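Local coordinates for hypothetical protein (Fusobacterium nucleatum subsp. nucleatum, PDB 2GSL) that might be a ribonuclease of the MrnC family that takes part in RNA processing, with a magnesium-binding ribonuclease III domain, at residues 18-23 / 103-108; 57-62 / 98-103. One frame throughout, in Å; residues are numbered along the deposited sequence.

Contact 1 of 2, residues 18-23 / 103-108. With MG (magnesium ion), chain G.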
# COMPACT_ATOMS: atom_id res chain seq x y z
N LEU A 18 -7.86 -4.82 10.03
CA LEU A 18 -6.44 -5.11 9.91
C LEU A 18 -6.14 -5.57 8.49
O LEU A 18 -5.21 -5.09 7.86
CB LEU A 18 -6.03 -6.19 10.92
CG LEU A 18 -6.28 -5.86 12.40
CD1 LEU A 18 -6.17 -7.14 13.21
CD2 LEU A 18 -5.26 -4.82 12.89
N ALA A 19 -6.94 -6.51 8.00
CA ALA A 19 -6.76 -7.05 6.65
C ALA A 19 -6.78 -5.94 5.60
O ALA A 19 -6.18 -6.07 4.53
CB ALA A 19 -7.87 -8.06 6.35
N PHE A 20 -7.49 -4.85 5.91
CA PHE A 20 -7.61 -3.70 5.02
C PHE A 20 -6.26 -3.00 4.97
O PHE A 20 -5.76 -2.64 3.90
CB PHE A 20 -8.68 -2.74 5.55
CG PHE A 20 -9.00 -1.60 4.62
CD1 PHE A 20 -9.31 -1.84 3.28
CD2 PHE A 20 -9.05 -0.29 5.10
CE1 PHE A 20 -9.65 -0.78 2.43
CE2 PHE A 20 -9.39 0.76 4.26
CZ PHE A 20 -9.69 0.52 2.92
N LEU A 21 -5.68 -2.81 6.14
CA LEU A 21 -4.39 -2.18 6.26
C LEU A 21 -3.34 -3.16 5.73
O LEU A 21 -2.49 -2.79 4.92
CB LEU A 21 -4.12 -1.83 7.73
CG LEU A 21 -2.70 -1.43 8.11
CD1 LEU A 21 -2.33 -0.15 7.41
CD2 LEU A 21 -2.60 -1.28 9.61
N GLY A 22 -3.43 -4.41 6.18
CA GLY A 22 -2.49 -5.43 5.74
C GLY A 22 -2.37 -5.54 4.23
O GLY A 22 -1.28 -5.74 3.70
N ASP A 23 -3.49 -5.41 3.54
CA ASP A 23 -3.56 -5.49 2.08
C ASP A 23 -2.65 -4.44 1.44
O ASP A 23 -1.84 -4.75 0.57
CB ASP A 23 -5.01 -5.30 1.62
CG ASP A 23 -5.16 -5.27 0.10
OD1 ASP A 23 -4.84 -6.29 -0.54
OD2 ASP A 23 -5.60 -4.24 -0.45
N GLU A 103 -3.54 -11.10 5.61
CA GLU A 103 -3.46 -9.64 5.58
C GLU A 103 -3.79 -9.04 6.95
O GLU A 103 -3.46 -7.89 7.24
CB GLU A 103 -4.41 -9.05 4.53
CG GLU A 103 -4.20 -9.56 3.13
CD GLU A 103 -4.96 -8.78 2.09
OE1 GLU A 103 -4.32 -8.36 1.10
OE2 GLU A 103 -6.20 -8.58 2.24
N ALA A 104 -4.45 -9.83 7.79
CA ALA A 104 -4.82 -9.37 9.11
C ALA A 104 -3.58 -9.41 9.98
O ALA A 104 -3.29 -8.47 10.72
CB ALA A 104 -5.91 -10.26 9.69
N ILE A 105 -2.84 -10.50 9.89
CA ILE A 105 -1.61 -10.65 10.65
C ILE A 105 -0.60 -9.58 10.21
O ILE A 105 -0.01 -8.91 11.05
CB ILE A 105 -1.00 -12.04 10.45
CG1 ILE A 105 -1.92 -13.08 11.07
CG2 ILE A 105 0.38 -12.09 11.08
CD1 ILE A 105 -1.53 -14.50 10.74
N ILE A 106 -0.40 -9.44 8.90
CA ILE A 106 0.52 -8.44 8.39
C ILE A 106 0.09 -7.08 8.92
O ILE A 106 0.91 -6.30 9.41
CB ILE A 106 0.55 -8.40 6.80
CG1 ILE A 106 1.14 -9.70 6.23
CG2 ILE A 106 1.46 -7.27 6.31
CD1 ILE A 106 2.64 -9.84 6.47
N GLY A 107 -1.20 -6.78 8.83
CA GLY A 107 -1.70 -5.51 9.31
C GLY A 107 -1.39 -5.29 10.78
O GLY A 107 -1.02 -4.19 11.19
N ALA A 108 -1.52 -6.35 11.57
CA ALA A 108 -1.28 -6.28 13.00
C ALA A 108 0.20 -6.03 13.32
O ALA A 108 0.52 -5.14 14.10
CB ALA A 108 -1.75 -7.56 13.67
MG MG G . -5.75 -8.51 -0.76
O HOH W 1 -7.62 -7.52 0.12
O HOH W 2 -3.74 -8.44 -1.98
O HOH W 3 -6.78 -7.72 -2.72
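With CG anti to the backbone N of Asp23 (chi1 176°) and CG beside the backbone N of Glu103 (chi1 -57°, the chain extended beyond it), two carboxylates from different helices run side by side and point the same way, to one magnesium ion. This is the metal site of an all-helical ribonuclease III domain, and Asp23 is its probable active-site residue. Both acids suit the place because each gives one carboxylate oxygen to the cation: Asp23 OD1 and Glu103 OE1 both lie 2.4 Å from the magnesium, and three waters are also bound to it. The axes of segments 18-23 and 103-108 come within 6.6 Å at an angle of 80°. Such close approach is possible because Gly22 and Gly107 meet with no side chains between them, CA to CA at 3.7 Å, and Ala19 and Ala104 are scarcely bulkier. Gly22 CA lies against the backbone carbonyl Glu103 O. Leu18 completes the apolar side, its CB 4.3 Å from Ala104 CB, and Ile75 of helix 70-80 covers both. Asp23 OD2 makes a salt bridge to Arg31 of the second subunit, tying the site to the dimer. Glu103 OE2 accepts a hydrogen bond of 2.8 Å from water 1, itself a magnesium ligand.

Contact 2 of 2, residues 57-62 / 98-103. With MG (magnesium ion), chain G.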
# COMPACT_ATOMS: atom_id res chain seq x y z
N GLN A 57 -1.47 -15.52 -1.28
CA GLN A 57 -1.40 -15.20 0.14
C GLN A 57 -1.78 -16.43 0.97
O GLN A 57 -1.23 -16.66 2.05
CB GLN A 57 -2.31 -14.04 0.48
CG GLN A 57 -2.42 -13.04 -0.63
CD GLN A 57 -2.85 -11.69 -0.14
OE1 GLN A 57 -2.12 -11.04 0.61
NE2 GLN A 57 -4.04 -11.24 -0.56
N SER A 58 -2.72 -17.22 0.45
CA SER A 58 -3.19 -18.44 1.13
C SER A 58 -2.06 -19.46 1.31
O SER A 58 -1.98 -20.14 2.33
CB SER A 58 -4.35 -19.08 0.35
OG SER A 58 -4.75 -20.31 0.95
N LEU A 59 -1.20 -19.58 0.30
CA LEU A 59 -0.09 -20.51 0.42
C LEU A 59 0.82 -19.97 1.49
O LEU A 59 1.35 -20.72 2.30
CB LEU A 59 0.68 -20.61 -0.89
CG LEU A 59 0.02 -21.41 -2.02
CD1 LEU A 59 0.95 -21.46 -3.23
CD2 LEU A 59 -0.29 -22.83 -1.53
N ILE A 60 1.00 -18.65 1.49
CA ILE A 60 1.85 -18.03 2.48
C ILE A 60 1.33 -18.35 3.87
O ILE A 60 2.04 -18.95 4.68
CB ILE A 60 1.90 -16.49 2.32
CG1 ILE A 60 2.57 -16.13 1.00
CG2 ILE A 60 2.66 -15.87 3.49
CD1 ILE A 60 4.01 -16.58 0.90
N TYR A 61 0.09 -17.96 4.14
CA TYR A 61 -0.50 -18.22 5.44
C TYR A 61 -0.28 -19.66 5.88
O TYR A 61 0.29 -19.91 6.94
CB TYR A 61 -2.00 -17.86 5.41
CG TYR A 61 -2.75 -18.20 6.68
CD1 TYR A 61 -3.28 -19.47 6.87
CD2 TYR A 61 -2.92 -17.26 7.69
CE1 TYR A 61 -3.95 -19.81 8.03
CE2 TYR A 61 -3.59 -17.58 8.87
CZ TYR A 61 -4.10 -18.86 9.04
OH TYR A 61 -4.74 -19.22 10.21
N LYS A 62 -0.69 -20.62 5.06
CA LYS A 62 -0.52 -22.02 5.43
C LYS A 62 0.93 -22.45 5.64
O LYS A 62 1.18 -23.44 6.33
CB LYS A 62 -1.21 -22.90 4.40
CG LYS A 62 -2.70 -22.63 4.36
CD LYS A 62 -3.40 -23.24 3.16
CE LYS A 62 -3.49 -24.74 3.24
NZ LYS A 62 -4.36 -25.25 2.15
N GLU A 98 -8.15 -17.41 4.42
CA GLU A 98 -6.74 -17.43 4.79
C GLU A 98 -6.00 -16.25 4.19
O GLU A 98 -4.97 -15.82 4.71
CB GLU A 98 -6.10 -18.74 4.34
CG GLU A 98 -6.46 -19.92 5.23
CD GLU A 98 -6.16 -21.25 4.58
OE1 GLU A 98 -6.30 -22.30 5.26
OE2 GLU A 98 -5.80 -21.25 3.37
N ALA A 99 -6.53 -15.71 3.10
CA ALA A 99 -5.92 -14.56 2.46
C ALA A 99 -6.13 -13.32 3.33
O ALA A 99 -5.28 -12.43 3.41
CB ALA A 99 -6.53 -14.34 1.08
N THR A 100 -7.29 -13.27 3.96
CA THR A 100 -7.66 -12.18 4.85
C THR A 100 -6.94 -12.34 6.18
O THR A 100 -6.48 -11.37 6.77
CB THR A 100 -9.15 -12.20 5.12
OG1 THR A 100 -9.85 -12.14 3.87
CG2 THR A 100 -9.55 -11.01 5.99
N ALA A 101 -6.84 -13.57 6.63
CA ALA A 101 -6.17 -13.85 7.88
C ALA A 101 -4.72 -13.42 7.74
O ALA A 101 -4.13 -12.86 8.66
CB ALA A 101 -6.27 -15.34 8.21
N LEU A 102 -4.14 -13.70 6.57
CA LEU A 102 -2.76 -13.32 6.30
C LEU A 102 -2.64 -11.80 6.30
O LEU A 102 -1.74 -11.25 6.93
CB LEU A 102 -2.30 -13.92 4.95
CG LEU A 102 -0.87 -13.79 4.38
CD1 LEU A 102 -0.71 -12.44 3.71
CD2 LEU A 102 0.16 -14.00 5.44
N GLU A 103 -3.54 -11.10 5.61
CA GLU A 103 -3.46 -9.64 5.58
C GLU A 103 -3.79 -9.04 6.95
O GLU A 103 -3.46 -7.89 7.24
CB GLU A 103 -4.41 -9.05 4.53
CG GLU A 103 -4.20 -9.56 3.13
CD GLU A 103 -4.96 -8.78 2.09
OE1 GLU A 103 -4.32 -8.36 1.10
OE2 GLU A 103 -6.20 -8.58 2.24
MG MG G . -5.75 -8.51 -0.76
O HOH W 1 -7.62 -7.52 0.12
O HOH W 2 -3.74 -8.44 -1.98
O HOH W 3 -6.78 -7.72 -2.72
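The ring of Tyr61 has Glu98 CA over one face, while Ala101 CB approaches it obliquely, 3.6 Å from CE2. Along the same ring, Glu98 CG packs 3.6 Å from Tyr61 CD1, and the glutamate carboxylate is turned only 23° from the ring plane. A flat aromatic suits this place, laying a broad apolar surface against the backbone and methylene groups of the other helix. The second flat pair is Gln57 and Glu103, amide and carboxylate nearly perpendicular at 87°; Gln57 NE2 gives a weak hydrogen bond of 3.3 Å to Glu103 OE1, and the glutamine may help to position this metal ligand. Glu98 is held at both oxygens. Ser58 OG donates to OE2 at 2.8 Å, nearly along the C-O axis, and Lys80 forms a salt bridge with OE1. Leu102 meets helix 54-64 with both branches: CD1 lies against Gln57, and CD2 is 3.7 Å from Ile60 CG2. Segments 57-62 and 98-103 cross at 67°, within an all-helical surround, where helix 115-127 packs on Ile60, Trp26 of helix 15-34 touches Gln57 and Leu102, and helix 70-80 flanks Tyr61 and Ala101.

Overall arrangement
Helix 93-111 is common to both contacts: its residues 98-103 meet helix 54-64 and its residues 103-108 meet helix 15-34, about 10 Å apart between contact centres. Along the chain the order is 18-23, 57-62, 98-103, 103-108, so contact 2 is nested inside the loop that contact 1 closes, and all four segments belong to the ribonuclease III domain. Glu103 is the residue they share, and the magnesium with its three waters borders both. Where they adjoin, Ala19 packs on Thr100 and Ile105 on Tyr61. Two of the three helices, 15-34 and 93-111, each supply one carboxylate to the metal, and 54-64 lies beside the site, consistent with a ribonuclease active site.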